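Long-range contact in tail spike protein gp49 (Pseudomonas phage LKA1, PDB 4RU4), which probably cleaves the O-specific polysaccharide on the Pseudomonas surface as a lyase, degrading the host envelope during virus entry: residues I377-T391 with T416-R430. Residues are numbered along the deposited sequence; the frame is centred on the assembly and turned at random. Where two conformers were deposited one is given.
Sequences ILGGTFLLDQCTLYT and TTQPCNFLIQGGSLR
Thr381 and Asn421 meet on the face of the sheet that also carries Leu383 and Leu423: Asn421 ND2 donates to Thr381 OG1 over 3.0 Å, almost straight (176°) and within the amide plane. Asn453 ND2 holds Asn421 OD1, fixing the amide with ND2 toward Thr381. With OG1 turned beside its own backbone N (chi1 -63°), Thr381 sends CG2 the other way, hard against Leu423 CD1 at 3.4 Å. Further along, Leu383 CD1 rests on Leu423 CB. On the opposite face, turned into the coil, the Phe382 and Phe422 rings point the same way, near parallel at 21° but slid so far that they barely overlap; Phe382 CD1 touches Phe422 CE1 at 3.6 Å, and Trp351 meets both rings. Backbone bonds tie 380-385 to 420-425 residue for residue, for instance Leu423 N to Phe382 O at 2.8 Å. At the bend, Gln386 N donates to Gln425 O, and a water takes the N-H of Cys387 within hydrogen-bonding distance of Leu384 O and Gly426 O. Past it the ladder resumes, Leu389 N bonding Ser428 O. The outer face joins the trimer: Asp385 OD1 is hydrogen-bonded to His360 NE2 of the second subunit, and in one of two conformers Arg430 NH2 forms a salt bridge with Asp355 of the third. Two successive coils thus stack strand on strand, the hallmark of the parallel beta-helix of pectin lyase-like proteins.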
loop_
_atom_site.group_PDB
_atom_site.type_symbol
_atom_site.label_atom_id
_atom_site.label_comp_id
_atom_site.label_asym_id
_atom_site.label_seq_id
_atom_site.Cartn_x
_atom_site.Cartn_y
_atom_site.Cartn_z
ATOM N N ILE B 377 3.692 -13.677 -21.728
ATOM C CA ILE B 377 3.901 -12.232 -21.684
ATOM C C ILE B 377 3.500 -11.619 -23.029
ATOM O O ILE B 377 4.170 -11.828 -24.046
ATOM C CB ILE B 377 5.378 -11.876 -21.326
ATOM C CG1 ILE B 377 5.699 -12.351 -19.892
ATOM C CG2 ILE B 377 5.630 -10.379 -21.478
ATOM C CD1 ILE B 377 4.891 -11.630 -18.783
ATOM N N LEU B 378 2.401 -10.868 -23.037
ATOM C CA LEU B 378 1.981 -10.154 -24.242
ATOM C C LEU B 378 2.896 -8.934 -24.466
ATOM O O LEU B 378 3.284 -8.598 -25.602
ATOM C CB LEU B 378 0.514 -9.694 -24.129
ATOM C CG LEU B 378 -0.058 -9.004 -25.374
ATOM C CD1 LEU B 378 -0.213 -9.998 -26.531
ATOM C CD2 LEU B 378 -1.402 -8.309 -25.094
ATOM N N GLY B 379 3.252 -8.293 -23.361
ATOM C CA GLY B 379 3.970 -7.036 -23.398
ATOM C C GLY B 379 3.425 -6.059 -22.375
ATOM O O GLY B 379 2.482 -6.358 -21.627
ATOM N N GLY B 380 4.050 -4.890 -22.302
ATOM C CA GLY B 380 3.660 -3.895 -21.313
ATOM C C GLY B 380 4.588 -3.898 -20.112
ATOM O O GLY B 380 5.762 -4.230 -20.219
ATOM N N THR B 381 4.070 -3.514 -18.954
ATOM C CA THR B 381 4.941 -3.261 -17.819
ATOM C C THR B 381 4.634 -4.240 -16.698
ATOM O O THR B 381 3.466 -4.470 -16.361
ATOM C CB THR B 381 4.729 -1.805 -17.348
ATOM O OG1 THR B 381 5.118 -0.921 -18.406
ATOM C CG2 THR B 381 5.535 -1.483 -16.086
ATOM N N PHE B 382 5.677 -4.805 -16.111
ATOM C CA PHE B 382 5.498 -5.794 -15.055
ATOM C C PHE B 382 6.352 -5.362 -13.874
ATOM O O PHE B 382 7.567 -5.157 -14.014
ATOM C CB PHE B 382 5.894 -7.171 -15.583
ATOM C CG PHE B 382 5.125 -7.558 -16.804
ATOM C CD1 PHE B 382 5.554 -7.159 -18.076
ATOM C CD2 PHE B 382 3.924 -8.259 -16.686
ATOM C CE1 PHE B 382 4.800 -7.488 -19.232
ATOM C CE2 PHE B 382 3.171 -8.588 -17.839
ATOM C CZ PHE B 382 3.624 -8.209 -19.099
ATOM N N LEU B 383 5.709 -5.213 -12.722
ATOM C CA LEU B 383 6.276 -4.448 -11.619
ATOM C C LEU B 383 6.248 -5.268 -10.347
ATOM O O LEU B 383 5.222 -5.889 -10.043
ATOM C CB LEU B 383 5.454 -3.166 -11.417
ATOM C CG LEU B 383 5.760 -2.251 -10.222
ATOM C CD1 LEU B 383 7.222 -1.772 -10.250
ATOM C CD2 LEU B 383 4.829 -1.043 -10.202
ATOM N N LEU B 384 7.375 -5.294 -9.630
ATOM C CA LEU B 384 7.415 -5.716 -8.225
ATOM C C LEU B 384 7.728 -4.453 -7.437
ATOM O O LEU B 384 8.871 -3.989 -7.406
ATOM C CB LEU B 384 8.505 -6.778 -7.965
ATOM C CG LEU B 384 8.351 -8.104 -8.690
ATOM C CD1 LEU B 384 9.444 -9.083 -8.272
ATOM C CD2 LEU B 384 6.973 -8.697 -8.416
ATOM N N ASP B 385 6.701 -3.905 -6.801
ATOM C CA ASP B 385 6.759 -2.604 -6.195
ATOM C C ASP B 385 6.920 -2.751 -4.685
ATOM O O ASP B 385 5.935 -3.056 -3.996
ATOM C CB ASP B 385 5.422 -1.930 -6.500
ATOM C CG ASP B 385 5.361 -0.492 -6.054
ATOM O OD1 ASP B 385 5.853 -0.127 -4.957
ATOM O OD2 ASP B 385 4.810 0.301 -6.849
ATOM N N GLN B 386 8.135 -2.518 -4.177
ATOM C CA GLN B 386 8.427 -2.547 -2.743
ATOM C C GLN B 386 7.954 -3.850 -2.088
ATOM O O GLN B 386 7.321 -3.827 -1.016
ATOM C CB GLN B 386 7.760 -1.381 -2.012
ATOM C CG GLN B 386 7.972 0.002 -2.617
ATOM C CD GLN B 386 9.403 0.515 -2.529
ATOM O OE1 GLN B 386 9.872 1.224 -3.432
ATOM N NE2 GLN B 386 10.091 0.199 -1.438
ATOM N N CYS B 387 8.261 -4.977 -2.719
ATOM C CA CYS B 387 7.909 -6.263 -2.137
ATOM C C CYS B 387 9.010 -6.833 -1.250
ATOM O O CYS B 387 10.200 -6.541 -1.418
ATOM C CB CYS B 387 7.545 -7.271 -3.229
ATOM S SG CYS B 387 5.995 -6.810 -4.120
ATOM N N THR B 388 8.593 -7.676 -0.317
ATOM C CA THR B 388 9.524 -8.400 0.526
ATOM C C THR B 388 9.529 -9.837 0.014
ATOM O O THR B 388 8.481 -10.497 -0.006
ATOM C CB THR B 388 9.050 -8.336 1.981
ATOM O OG1 THR B 388 9.091 -6.978 2.433
ATOM C CG2 THR B 388 9.926 -9.242 2.876
ATOM N N LEU B 389 10.685 -10.306 -0.462
ATOM C CA LEU B 389 10.763 -11.602 -1.135
ATOM C C LEU B 389 11.694 -12.532 -0.343
ATOM O O LEU B 389 12.750 -12.099 0.134
ATOM C CB LEU B 389 11.299 -11.437 -2.564
ATOM C CG LEU B 389 10.618 -10.366 -3.422
ATOM C CD1 LEU B 389 11.389 -10.224 -4.730
ATOM C CD2 LEU B 389 9.161 -10.734 -3.700
ATOM N N TYR B 390 11.317 -13.798 -0.175
ATOM C CA TYR B 390 12.200 -14.748 0.521
ATOM C C TYR B 390 12.194 -16.105 -0.141
ATOM O O TYR B 390 11.126 -16.675 -0.377
ATOM C CB TYR B 390 11.804 -14.922 2.000
ATOM C CG TYR B 390 12.653 -15.932 2.777
ATOM C CD1 TYR B 390 14.040 -15.999 2.613
ATOM C CD2 TYR B 390 12.065 -16.819 3.681
ATOM C CE1 TYR B 390 14.806 -16.915 3.329
ATOM C CE2 TYR B 390 12.824 -17.726 4.395
ATOM C CZ TYR B 390 14.190 -17.774 4.209
ATOM O OH TYR B 390 14.950 -18.682 4.917
ATOM N N THR B 391 13.382 -16.634 -0.414
ATOM C CA THR B 391 13.485 -18.012 -0.875
ATOM C C THR B 391 14.471 -18.811 -0.027
ATOM O O THR B 391 15.534 -18.305 0.363
ATOM C CB THR B 391 13.828 -18.188 -2.375
ATOM O OG1 THR B 391 14.044 -19.581 -2.629
ATOM C CG2 THR B 391 15.074 -17.443 -2.742
ATOM N N THR B 416 4.701 -12.464 -27.963
ATOM C CA THR B 416 5.013 -11.238 -27.198
ATOM C C THR B 416 5.126 -10.106 -28.197
ATOM O O THR B 416 6.164 -9.958 -28.863
ATOM C CB THR B 416 6.358 -11.377 -26.470
ATOM O OG1 THR B 416 6.332 -12.553 -25.636
ATOM C CG2 THR B 416 6.639 -10.132 -25.594
ATOM N N THR B 417 4.054 -9.331 -28.347
ATOM C CA THR B 417 3.980 -8.427 -29.492
ATOM C C THR B 417 4.164 -6.960 -29.127
ATOM O O THR B 417 4.181 -6.118 -30.013
ATOM C CB THR B 417 2.627 -8.588 -30.224
ATOM O OG1 THR B 417 1.580 -8.284 -29.300
ATOM C CG2 THR B 417 2.445 -10.021 -30.693
ATOM N N GLN B 418 4.292 -6.646 -27.837
ATOM C CA GLN B 418 4.456 -5.276 -27.392
ATOM C C GLN B 418 5.733 -5.139 -26.541
ATOM O O GLN B 418 6.141 -6.090 -25.883
ATOM C CB GLN B 418 3.213 -4.827 -26.614
ATOM C CG GLN B 418 1.911 -4.874 -27.441
ATOM C CD GLN B 418 0.653 -4.570 -26.599
ATOM O OE1 GLN B 418 0.718 -3.860 -25.597
ATOM N NE2 GLN B 418 -0.490 -5.118 -27.014
ATOM N N PRO B 419 6.372 -3.962 -26.568
ATOM C CA PRO B 419 7.578 -3.758 -25.762
ATOM C C PRO B 419 7.317 -4.138 -24.299
ATOM O O PRO B 419 6.213 -3.852 -23.798
ATOM C CB PRO B 419 7.821 -2.253 -25.884
ATOM C CG PRO B 419 7.262 -1.897 -27.230
ATOM C CD PRO B 419 6.023 -2.765 -27.360
ATOM N N CYS B 420 8.298 -4.772 -23.647
ATOM C CA CYS B 420 8.164 -5.217 -22.249
ATOM C C CYS B 420 9.039 -4.396 -21.330
ATOM O O CYS B 420 10.198 -4.168 -21.643
ATOM C CB CYS B 420 8.628 -6.670 -22.113
ATOM S SG CYS B 420 7.672 -7.841 -23.073
ATOM N N ASN B 421 8.498 -3.986 -20.180
ATOM C CA ASN B 421 9.310 -3.323 -19.155
ATOM C C ASN B 421 9.207 -4.141 -17.868
ATOM O O ASN B 421 8.118 -4.320 -17.342
ATOM C CB ASN B 421 8.768 -1.917 -18.894
ATOM C CG ASN B 421 8.601 -1.133 -20.150
ATOM O OD1 ASN B 421 9.525 -1.033 -20.947
ATOM N ND2 ASN B 421 7.419 -0.583 -20.353
ATOM N N PHE B 422 10.320 -4.677 -17.389
ATOM C CA PHE B 422 10.300 -5.415 -16.136
ATOM C C PHE B 422 10.949 -4.557 -15.074
ATOM O O PHE B 422 12.136 -4.197 -15.192
ATOM C CB PHE B 422 11.038 -6.756 -16.306
ATOM C CG PHE B 422 10.330 -7.687 -17.233
ATOM C CD1 PHE B 422 9.217 -8.390 -16.789
ATOM C CD2 PHE B 422 10.704 -7.802 -18.567
ATOM C CE1 PHE B 422 8.521 -9.210 -17.643
ATOM C CE2 PHE B 422 10.019 -8.662 -19.409
ATOM C CZ PHE B 422 8.921 -9.346 -18.944
ATOM N N LEU B 423 10.167 -4.211 -14.054
ATOM C CA LEU B 423 10.601 -3.232 -13.048
ATOM C C LEU B 423 10.641 -3.848 -11.676
ATOM O O LEU B 423 9.620 -4.373 -11.214
ATOM C CB LEU B 423 9.612 -2.052 -12.980
ATOM C CG LEU B 423 9.188 -1.459 -14.329
ATOM C CD1 LEU B 423 8.159 -0.353 -14.163
ATOM C CD2 LEU B 423 10.394 -0.977 -15.146
ATOM N N ILE B 424 11.778 -3.723 -10.996
ATOM C CA ILE B 424 11.884 -4.167 -9.615
ATOM C C ILE B 424 12.292 -2.933 -8.849
ATOM O O ILE B 424 13.379 -2.377 -9.073
ATOM C CB ILE B 424 12.920 -5.298 -9.410
ATOM C CG1 ILE B 424 12.475 -6.602 -10.078
ATOM C CG2 ILE B 424 13.132 -5.562 -7.912
ATOM C CD1 ILE B 424 12.731 -6.634 -11.582
ATOM N N GLN B 425 11.400 -2.459 -7.987
ATOM C CA GLN B 425 11.624 -1.184 -7.314
ATOM C C GLN B 425 11.566 -1.332 -5.801
ATOM O O GLN B 425 10.509 -1.589 -5.212
ATOM C CB GLN B 425 10.634 -0.111 -7.765
ATOM C CG GLN B 425 10.630 0.172 -9.283
ATOM C CD GLN B 425 9.706 1.340 -9.634
ATOM O OE1 GLN B 425 8.957 1.807 -8.780
ATOM N NE2 GLN B 425 9.752 1.806 -10.878
ATOM N N GLY B 426 12.709 -1.130 -5.176
ATOM C CA GLY B 426 12.771 -1.100 -3.730
ATOM C C GLY B 426 12.476 -2.460 -3.120
ATOM O O GLY B 426 12.658 -3.516 -3.754
ATOM N N GLY B 427 12.036 -2.433 -1.869
ATOM C CA GLY B 427 11.770 -3.653 -1.138
ATOM C C GLY B 427 13.037 -4.426 -0.807
ATOM O O GLY B 427 14.141 -3.870 -0.745
ATOM N N SER B 428 12.878 -5.726 -0.570
ATOM C CA SER B 428 14.002 -6.544 -0.132
ATOM C C SER B 428 13.905 -7.968 -0.703
ATOM O O SER B 428 12.830 -8.432 -1.084
ATOM C CB SER B 428 14.059 -6.600 1.400
ATOM O OG SER B 428 12.890 -7.227 1.939
ATOM N N LEU B 429 15.041 -8.652 -0.775
ATOM C CA LEU B 429 15.091 -10.005 -1.313
ATOM C C LEU B 429 16.121 -10.792 -0.532
ATOM O O LEU B 429 17.319 -10.514 -0.635
ATOM C CB LEU B 429 15.452 -9.986 -2.813
ATOM C CG LEU B 429 15.398 -11.275 -3.654
ATOM C CD1 LEU B 429 15.200 -10.953 -5.139
ATOM C CD2 LEU B 429 16.664 -12.146 -3.463
ATOM N N ARG B 430 15.655 -11.763 0.253
ATOM C CA ARG B 430 16.547 -12.617 1.027
ATOM C C ARG B 430 16.576 -13.997 0.400
ATOM O O ARG B 430 15.524 -14.574 0.102
ATOM C CB ARG B 430 16.089 -12.724 2.482
ATOM C CG ARG B 430 17.006 -13.589 3.348
ATOM C CD ARG B 430 16.472 -13.742 4.778
ATOM N NE ARG B 430 16.096 -12.465 5.382
ATOM C CZ ARG B 430 15.775 -12.305 6.668
ATOM N NH1 ARG B 430 15.807 -13.333 7.499
ATOM N NH2 ARG B 430 15.452 -11.106 7.131
HETATM O O HOH W 1 10.084 -4.903 -4.927
HETATM O O HOH W 2 11.482 -6.306 4.002
HETATM O O HOH W 3 13.389 -9.959 2.104
#